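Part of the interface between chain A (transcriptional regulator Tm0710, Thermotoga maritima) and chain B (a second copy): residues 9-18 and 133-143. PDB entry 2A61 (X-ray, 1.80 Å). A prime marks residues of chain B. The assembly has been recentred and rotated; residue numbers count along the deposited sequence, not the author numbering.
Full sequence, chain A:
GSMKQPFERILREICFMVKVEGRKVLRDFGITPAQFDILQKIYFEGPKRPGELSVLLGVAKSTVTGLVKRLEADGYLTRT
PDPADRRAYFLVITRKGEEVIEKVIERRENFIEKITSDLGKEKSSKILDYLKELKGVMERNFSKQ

Chain A (9-18) RILREICFMV
Chain B 133-143: ELKGVMERNFS

Residues 9-18 of chain A are helical throughout, with phi/psi near -65/-42 and i to i+4 hydrogen bonds such as Val18 N to Ile14 O at 3.1 Å. In chain B the stretch enters already helical, with similar torsions from Glu133′ through Arg140′; Phe142′ at -87/115 and Ser143′ at -82/150 lie outside the helix. The helix axes run in broadly the same direction, crossing at 32° with a closest approach of 9.7 Å. Register is set by two CA-CA pairs: Ile14 with Lys135′ at 5.7 Å and Met17 with Phe142′ at 7.0 Å. Together the stretches bury 540 Å².

Met17 loses the largest area, 131 Å². Its CA-to-CB bond points toward chain B, and its m, t, m rotamer (-73°, -173°, -79°) places CE 3.7 Å from Met138′ CG and 3.8 Å from Lys135′ O, while SD lies 3.6 Å from Glu139′ CA. A long, flexible, unbranched side chain suits this course along the partner's backbone. Met138′ (t, t, m) reaches back, placing its CE 3.9 Å from Ile14 CG2 and its SD 3.5 Å from Ile14 O. Ile14 (m, t) starts sideways, but its end comes nearer: CD1 meets Leu134′ CD2 at 3.9 Å, with Leu134′ in the t, p rotamer. These four residues are buried in the assembly, as befits their apolar side chains.

The aromatic contact lies at the C-terminal end of the chain B stretch. The CA-to-CB bond of Phe142′ (chi1 179°, chi2 71°) points toward chain A, and the residue presents a ring face to Met17. Met17 CG stands 4.0 Å from the Phe142′ ring centroid, only 9° off the normal, which is CH-pi geometry; Met17 SD is oblique, 4.6 Å from that centroid and 32° off the normal. Phe142′ CE1 also lies 3.5 Å from Met17 O.

Polar contacts centre on Lys135′, whose side chain sits as a knob among Ile10, Glu13, Ile14 and Met17. Its aliphatic portion packs against isoleucines: Lys135′ CB is 3.8 Å from Ile14 CG1 and 3.9 Å from Ile10 CG2. With chi angles t, m, t, t, it carries NZ to Glu13 OE2 at 3.2 Å, a salt bridge with a weak hydrogen bond. The CA-to-CB bond of Glu13 (m, t, chi3 -55°) points toward chain B. Within chain B, Lys135′ NZ also bridges to Glu139′ OE2 at 3.0 Å. The shared ammonium offsets the proximity of like charges, Glu13 OE2 and Glu139′ OE1 being 4.6 Å apart.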

ATOM      1  N   ARG A   9      -4.031  14.609  -1.452  1.00 25.40           N
ATOM      2  CA  ARG A   9      -3.434  14.545  -0.112  1.00 26.76           C
ATOM      3  C   ARG A   9      -4.412  13.988   0.908  1.00 24.92           C
ATOM      4  O   ARG A   9      -4.023  13.266   1.832  1.00 24.13           O
ATOM      5  CB  ARG A   9      -2.911  15.925   0.329  1.00 26.16           C
ATOM      6  CG  ARG A   9      -1.863  16.454  -0.647  1.00 29.98           C
ATOM      7  CD  ARG A   9      -1.440  17.904  -0.393  1.00 31.64           C
ATOM      8  NE  ARG A   9      -0.470  18.303  -1.421  1.00 41.25           N
ATOM      9  CZ  ARG A   9       0.177  19.464  -1.452  1.00 44.45           C
ATOM     10  NH1 ARG A   9      -0.021  20.368  -0.498  1.00 45.66           N
ATOM     11  NH2 ARG A   9       1.032  19.716  -2.444  1.00 45.84           N
ATOM     12  N   ILE A  10      -5.677  14.340   0.764  1.00 24.77           N
ATOM     13  CA  ILE A  10      -6.683  13.868   1.717  1.00 25.05           C
ATOM     14  C   ILE A  10      -6.962  12.379   1.524  1.00 24.42           C
ATOM     15  O   ILE A  10      -7.037  11.660   2.511  1.00 22.37           O
ATOM     16  CB  ILE A  10      -7.966  14.705   1.725  1.00 25.07           C
ATOM     17  CG1 ILE A  10      -7.638  16.114   2.247  1.00 28.81           C
ATOM     18  CG2 ILE A  10      -8.988  14.060   2.651  1.00 26.62           C
ATOM     19  CD1 ILE A  10      -8.574  17.180   1.739  1.00 27.98           C
ATOM     20  N   LEU A  11      -7.096  11.917   0.275  1.00 23.46           N
ATOM     21  CA  LEU A  11      -7.196  10.462   0.049  1.00 24.56           C
ATOM     22  C   LEU A  11      -5.968   9.718   0.535  1.00 24.05           C
ATOM     23  O   LEU A  11      -6.099   8.616   1.063  1.00 22.72           O
ATOM     24  CB  LEU A  11      -7.462  10.073  -1.404  1.00 24.43           C
ATOM     25  CG  LEU A  11      -8.857  10.258  -1.967  1.00 29.01           C
ATOM     26  CD1 LEU A  11      -8.794  10.038  -3.504  1.00 29.20           C
ATOM     27  CD2 LEU A  11      -9.878   9.323  -1.279  1.00 28.40           C
ATOM     28  N   ARG A  12      -4.772  10.295   0.341  1.00 23.73           N
ATOM     29  CA  ARG A  12      -3.553   9.660   0.839  1.00 22.46           C
ATOM     30  C   ARG A  12      -3.618   9.387   2.347  1.00 21.52           C
ATOM     31  O   ARG A  12      -3.233   8.295   2.820  1.00 20.04           O
ATOM     32  CB  ARG A  12      -2.303  10.481   0.513  1.00 23.21           C
ATOM     33  CG  ARG A  12      -1.027   9.716   0.582  1.00 25.46           C
ATOM     34  CD  ARG A  12       0.192  10.647   0.630  1.00 32.14           C
ATOM     35  NE  ARG A  12       0.128  11.622  -0.457  1.00 36.40           N
ATOM     36  CZ  ARG A  12       0.564  12.884  -0.382  1.00 37.71           C
ATOM     37  NH1 ARG A  12       1.113  13.342   0.733  1.00 38.62           N
ATOM     38  NH2 ARG A  12       0.452  13.687  -1.433  1.00 38.41           N
ATOM     39  N   GLU A  13      -4.088  10.370   3.105  1.00 19.96           N
ATOM     40  CA  GLU A  13      -4.094  10.223   4.556  1.00 22.00           C
ATOM     41  C   GLU A  13      -5.205   9.251   4.973  1.00 19.61           C
ATOM     42  O   GLU A  13      -5.033   8.486   5.923  1.00 17.82           O
ATOM     43  CB  GLU A  13      -4.252  11.589   5.236  1.00 22.85           C
ATOM     44  CG  GLU A  13      -2.972  12.481   5.261  1.00 27.54           C
ATOM     45  CD  GLU A  13      -3.326  13.946   5.567  1.00 28.66           C
ATOM     46  OE1 GLU A  13      -4.170  14.537   4.836  1.00 34.15           O
ATOM     47  OE2 GLU A  13      -2.787  14.484   6.563  1.00 38.68           O
ATOM     48  N   ILE A  14      -6.337   9.274   4.250  1.00 17.65           N
ATOM     49  CA  ILE A  14      -7.427   8.331   4.551  1.00 18.68           C
ATOM     50  C   ILE A  14      -6.955   6.889   4.358  1.00 18.27           C
ATOM     51  O   ILE A  14      -7.175   6.032   5.214  1.00 17.96           O
ATOM     52  CB  ILE A  14      -8.668   8.627   3.671  1.00 18.80           C
ATOM     53  CG1 ILE A  14      -9.363   9.905   4.186  1.00 18.54           C
ATOM     54  CG2 ILE A  14      -9.636   7.461   3.663  1.00 16.49           C
ATOM     55  CD1 ILE A  14     -10.384  10.501   3.182  1.00 18.85           C
ATOM     56  N   CYS A  15      -6.334   6.641   3.206  1.00 18.68           N
ATOM     57  CA  CYS A  15      -5.904   5.303   2.815  1.00 19.77           C
ATOM     58  C   CYS A  15      -4.810   4.788   3.752  1.00 20.43           C
ATOM     59  O   CYS A  15      -4.841   3.620   4.140  1.00 20.67           O
ATOM     60  CB  CYS A  15      -5.421   5.322   1.394  1.00 19.82           C
ATOM     61  SG  CYS A  15      -6.731   5.682   0.260  1.00 24.21           S
ATOM     62  N   PHE A  16      -3.869   5.670   4.120  1.00 19.99           N
ATOM     63  CA  PHE A  16      -2.810   5.389   5.095  1.00 20.07           C
ATOM     64  C   PHE A  16      -3.398   4.948   6.429  1.00 19.63           C
ATOM     65  O   PHE A  16      -2.980   3.926   6.959  1.00 19.32           O
ATOM     66  CB  PHE A  16      -1.833   6.593   5.232  1.00 21.03           C
ATOM     67  CG  PHE A  16      -0.759   6.409   6.297  1.00 24.91           C
ATOM     68  CD1 PHE A  16       0.433   5.751   5.998  1.00 27.02           C
ATOM     69  CD2 PHE A  16      -0.956   6.878   7.595  1.00 28.39           C
ATOM     70  CE1 PHE A  16       1.425   5.577   6.976  1.00 27.62           C
ATOM     71  CE2 PHE A  16       0.028   6.708   8.581  1.00 28.73           C
ATOM     72  CZ  PHE A  16       1.210   6.041   8.265  1.00 26.43           C
ATOM     73  N   MET A  17      -4.371   5.696   6.967  1.00 19.09           N
ATOM     74  CA  MET A  17      -4.940   5.379   8.284  1.00 19.13           C
ATOM     75  C   MET A  17      -5.658   4.038   8.304  1.00 18.75           C
ATOM     76  O   MET A  17      -5.514   3.265   9.263  1.00 17.62           O
ATOM     77  CB  MET A  17      -5.885   6.485   8.813  1.00 19.34           C
ATOM     78  CG  MET A  17      -5.096   7.737   9.270  1.00 18.87           C
ATOM     79  SD  MET A  17      -6.136   8.968  10.068  1.00 19.51           S
ATOM     80  CE  MET A  17      -6.873   9.710   8.595  1.00 18.52           C
ATOM     81  N   VAL A  18      -6.442   3.759   7.266  1.00 17.53           N
ATOM     82  CA  VAL A  18      -7.120   2.486   7.266  1.00 18.23           C
ATOM     83  C   VAL A  18      -6.123   1.346   7.041  1.00 18.53           C
ATOM     84  O   VAL A  18      -6.315   0.280   7.590  1.00 17.50           O
ATOM     85  CB  VAL A  18      -8.318   2.435   6.329  1.00 17.63           C
ATOM     86  CG1 VAL A  18      -7.883   2.584   4.931  1.00 21.19           C
ATOM     87  CG2 VAL A  18      -9.111   1.121   6.587  1.00 18.38           C
TER
ATOM     88  N   GLU B 133     -14.121  15.981   5.974  1.00 20.81           N
ATOM     89  CA  GLU B 133     -14.854  15.583   7.174  1.00 21.71           C
ATOM     90  C   GLU B 133     -14.601  14.137   7.594  1.00 20.83           C
ATOM     91  O   GLU B 133     -14.439  13.852   8.756  1.00 19.82           O
ATOM     92  CB  GLU B 133     -16.347  15.838   7.023  1.00 22.29           C
ATOM     93  CG  GLU B 133     -17.013  15.854   8.405  1.00 27.61           C
ATOM     94  CD  GLU B 133     -18.471  16.187   8.360  1.00 33.08           C
ATOM     95  OE1 GLU B 133     -19.059  16.283   9.454  1.00 34.39           O
ATOM     96  OE2 GLU B 133     -19.027  16.336   7.239  1.00 38.11           O
ATOM     97  N   LEU B 134     -14.611  13.226   6.625  1.00 21.36           N
ATOM     98  CA  LEU B 134     -14.307  11.808   6.850  1.00 19.98           C
ATOM     99  C   LEU B 134     -12.916  11.635   7.434  1.00 19.74           C
ATOM    100  O   LEU B 134     -12.712  10.827   8.366  1.00 17.31           O
ATOM    101  CB  LEU B 134     -14.385  11.052   5.510  1.00 20.20           C
ATOM    102  CG  LEU B 134     -13.970   9.571   5.464  1.00 22.21           C
ATOM    103  CD1 LEU B 134     -14.917   8.747   6.325  1.00 21.92           C
ATOM    104  CD2 LEU B 134     -13.881   9.036   3.998  1.00 21.87           C
ATOM    105  N   LYS B 135     -11.950  12.360   6.852  1.00 17.23           N
ATOM    106  CA  LYS B 135     -10.562  12.234   7.277  1.00 19.25           C
ATOM    107  C   LYS B 135     -10.402  12.688   8.727  1.00 17.58           C
ATOM    108  O   LYS B 135      -9.696  12.041   9.519  1.00 18.13           O
ATOM    109  CB  LYS B 135      -9.677  13.032   6.320  1.00 19.63           C
ATOM    110  CG  LYS B 135      -8.197  12.954   6.529  1.00 24.78           C
ATOM    111  CD  LYS B 135      -7.738  14.005   7.496  1.00 29.44           C
ATOM    112  CE  LYS B 135      -6.266  13.828   7.697  1.00 32.40           C
ATOM    113  NZ  LYS B 135      -5.573  15.107   8.110  1.00 36.11           N
ATOM    114  N   GLY B 136     -11.039  13.815   9.062  1.00 17.40           N
ATOM    115  CA  GLY B 136     -11.000  14.361  10.425  1.00 19.30           C
ATOM    116  C   GLY B 136     -11.648  13.440  11.461  1.00 19.53           C
ATOM    117  O   GLY B 136     -11.101  13.284  12.565  1.00 18.81           O
ATOM    118  N   VAL B 137     -12.791  12.834  11.114  1.00 19.18           N
ATOM    119  CA  VAL B 137     -13.425  11.809  11.994  1.00 19.32           C
ATOM    120  C   VAL B 137     -12.524  10.561  12.091  1.00 19.09           C
ATOM    121  O   VAL B 137     -12.320  10.012  13.158  1.00 18.00           O
ATOM    122  CB  VAL B 137     -14.883  11.488  11.511  1.00 19.69           C
ATOM    123  CG1 VAL B 137     -15.462  10.190  12.152  1.00 18.60           C
ATOM    124  CG2 VAL B 137     -15.837  12.727  11.809  1.00 18.05           C
ATOM    125  N   MET B 138     -11.917  10.167  10.983  1.00 19.60           N
ATOM    126  CA  MET B 138     -11.026   9.001  10.982  1.00 22.08           C
ATOM    127  C   MET B 138      -9.797   9.262  11.901  1.00 22.30           C
ATOM    128  O   MET B 138      -9.416   8.414  12.675  1.00 21.89           O
ATOM    129  CB  MET B 138     -10.587   8.695   9.554  1.00 20.57           C
ATOM    130  CG  MET B 138      -9.743   7.449   9.391  1.00 23.82           C
ATOM    131  SD  MET B 138      -9.422   7.073   7.644  1.00 26.17           S
ATOM    132  CE  MET B 138     -11.034   6.511   7.143  1.00 26.54           C
ATOM    133  N   GLU B 139      -9.178  10.437  11.762  1.00 23.09           N
ATOM    134  CA  GLU B 139      -7.980  10.812  12.515  1.00 24.94           C
ATOM    135  C   GLU B 139      -8.267  10.811  14.007  1.00 25.24           C
ATOM    136  O   GLU B 139      -7.415  10.402  14.818  1.00 26.25           O
ATOM    137  CB  GLU B 139      -7.454  12.187  12.037  1.00 24.50           C
ATOM    138  CG  GLU B 139      -5.974  12.431  12.266  1.00 31.41           C
ATOM    139  CD  GLU B 139      -5.383  13.411  11.250  1.00 39.48           C
ATOM    140  OE1 GLU B 139      -4.355  13.053  10.612  1.00 41.25           O
ATOM    141  OE2 GLU B 139      -5.963  14.516  11.063  1.00 39.59           O
ATOM    142  N   ARG B 140      -9.468  11.228  14.378  1.00 26.57           N
ATOM    143  CA  ARG B 140      -9.892  11.233  15.782  1.00 28.92           C
ATOM    144  C   ARG B 140     -10.043   9.820  16.369  1.00 29.32           C
ATOM    145  O   ARG B 140      -9.751   9.594  17.557  1.00 29.39           O
ATOM    146  CB  ARG B 140     -11.192  12.023  15.957  1.00 29.35           C
ATOM    147  CG  ARG B 140     -11.517  12.303  17.407  1.00 33.19           C
ATOM    148  CD  ARG B 140     -12.702  13.215  17.598  1.00 37.74           C
ATOM    149  NE  ARG B 140     -13.930  12.517  17.260  1.00 40.34           N
ATOM    150  CZ  ARG B 140     -14.661  12.797  16.185  1.00 41.99           C
ATOM    151  NH1 ARG B 140     -15.755  12.098  15.928  1.00 40.41           N
ATOM    152  NH2 ARG B 140     -14.298  13.787  15.382  1.00 41.67           N
ATOM    153  N   ASN B 141     -10.484   8.882  15.540  1.00 29.68           N
ATOM    154  CA  ASN B 141     -10.609   7.493  15.931  1.00 30.66           C
ATOM    155  C   ASN B 141      -9.343   6.656  15.762  1.00 30.86           C
ATOM    156  O   ASN B 141      -9.331   5.497  16.179  1.00 32.40           O
ATOM    157  CB  ASN B 141     -11.765   6.835  15.182  1.00 30.36           C
ATOM    158  CG  ASN B 141     -13.111   7.271  15.702  1.00 31.38           C
ATOM    159  OD1 ASN B 141     -13.619   6.705  16.672  1.00 33.24           O
ATOM    160  ND2 ASN B 141     -13.708   8.283  15.057  1.00 25.61           N
ATOM    161  N   PHE B 142      -8.296   7.218  15.167  1.00 30.23           N
ATOM    162  CA  PHE B 142      -7.083   6.458  14.853  1.00 31.91           C
ATOM    163  C   PHE B 142      -6.113   6.461  16.039  1.00 34.64           C
ATOM    164  O   PHE B 142      -5.600   7.516  16.427  1.00 35.22           O
ATOM    165  CB  PHE B 142      -6.452   7.053  13.585  1.00 29.73           C
ATOM    166  CG  PHE B 142      -5.180   6.397  13.129  1.00 28.18           C
ATOM    167  CD1 PHE B 142      -5.185   5.120  12.576  1.00 24.97           C
ATOM    168  CD2 PHE B 142      -3.963   7.108  13.167  1.00 23.49           C
ATOM    169  CE1 PHE B 142      -4.006   4.539  12.125  1.00 27.63           C
ATOM    170  CE2 PHE B 142      -2.785   6.538  12.699  1.00 24.91           C
ATOM    171  CZ  PHE B 142      -2.799   5.258  12.177  1.00 26.10           C
ATOM    172  N   SER B 143      -5.876   5.274  16.607  1.00 38.02           N
ATOM    173  CA  SER B 143      -5.005   5.086  17.789  1.00 40.76           C
ATOM    174  C   SER B 143      -3.520   5.021  17.435  1.00 42.04           C
ATOM    175  O   SER B 143      -3.143   4.555  16.349  1.00 42.25           O
ATOM    176  CB  SER B 143      -5.372   3.807  18.542  1.00 40.84           C
ATOM    177  OG  SER B 143      -6.704   3.854  18.999  1.00 44.66           O
TER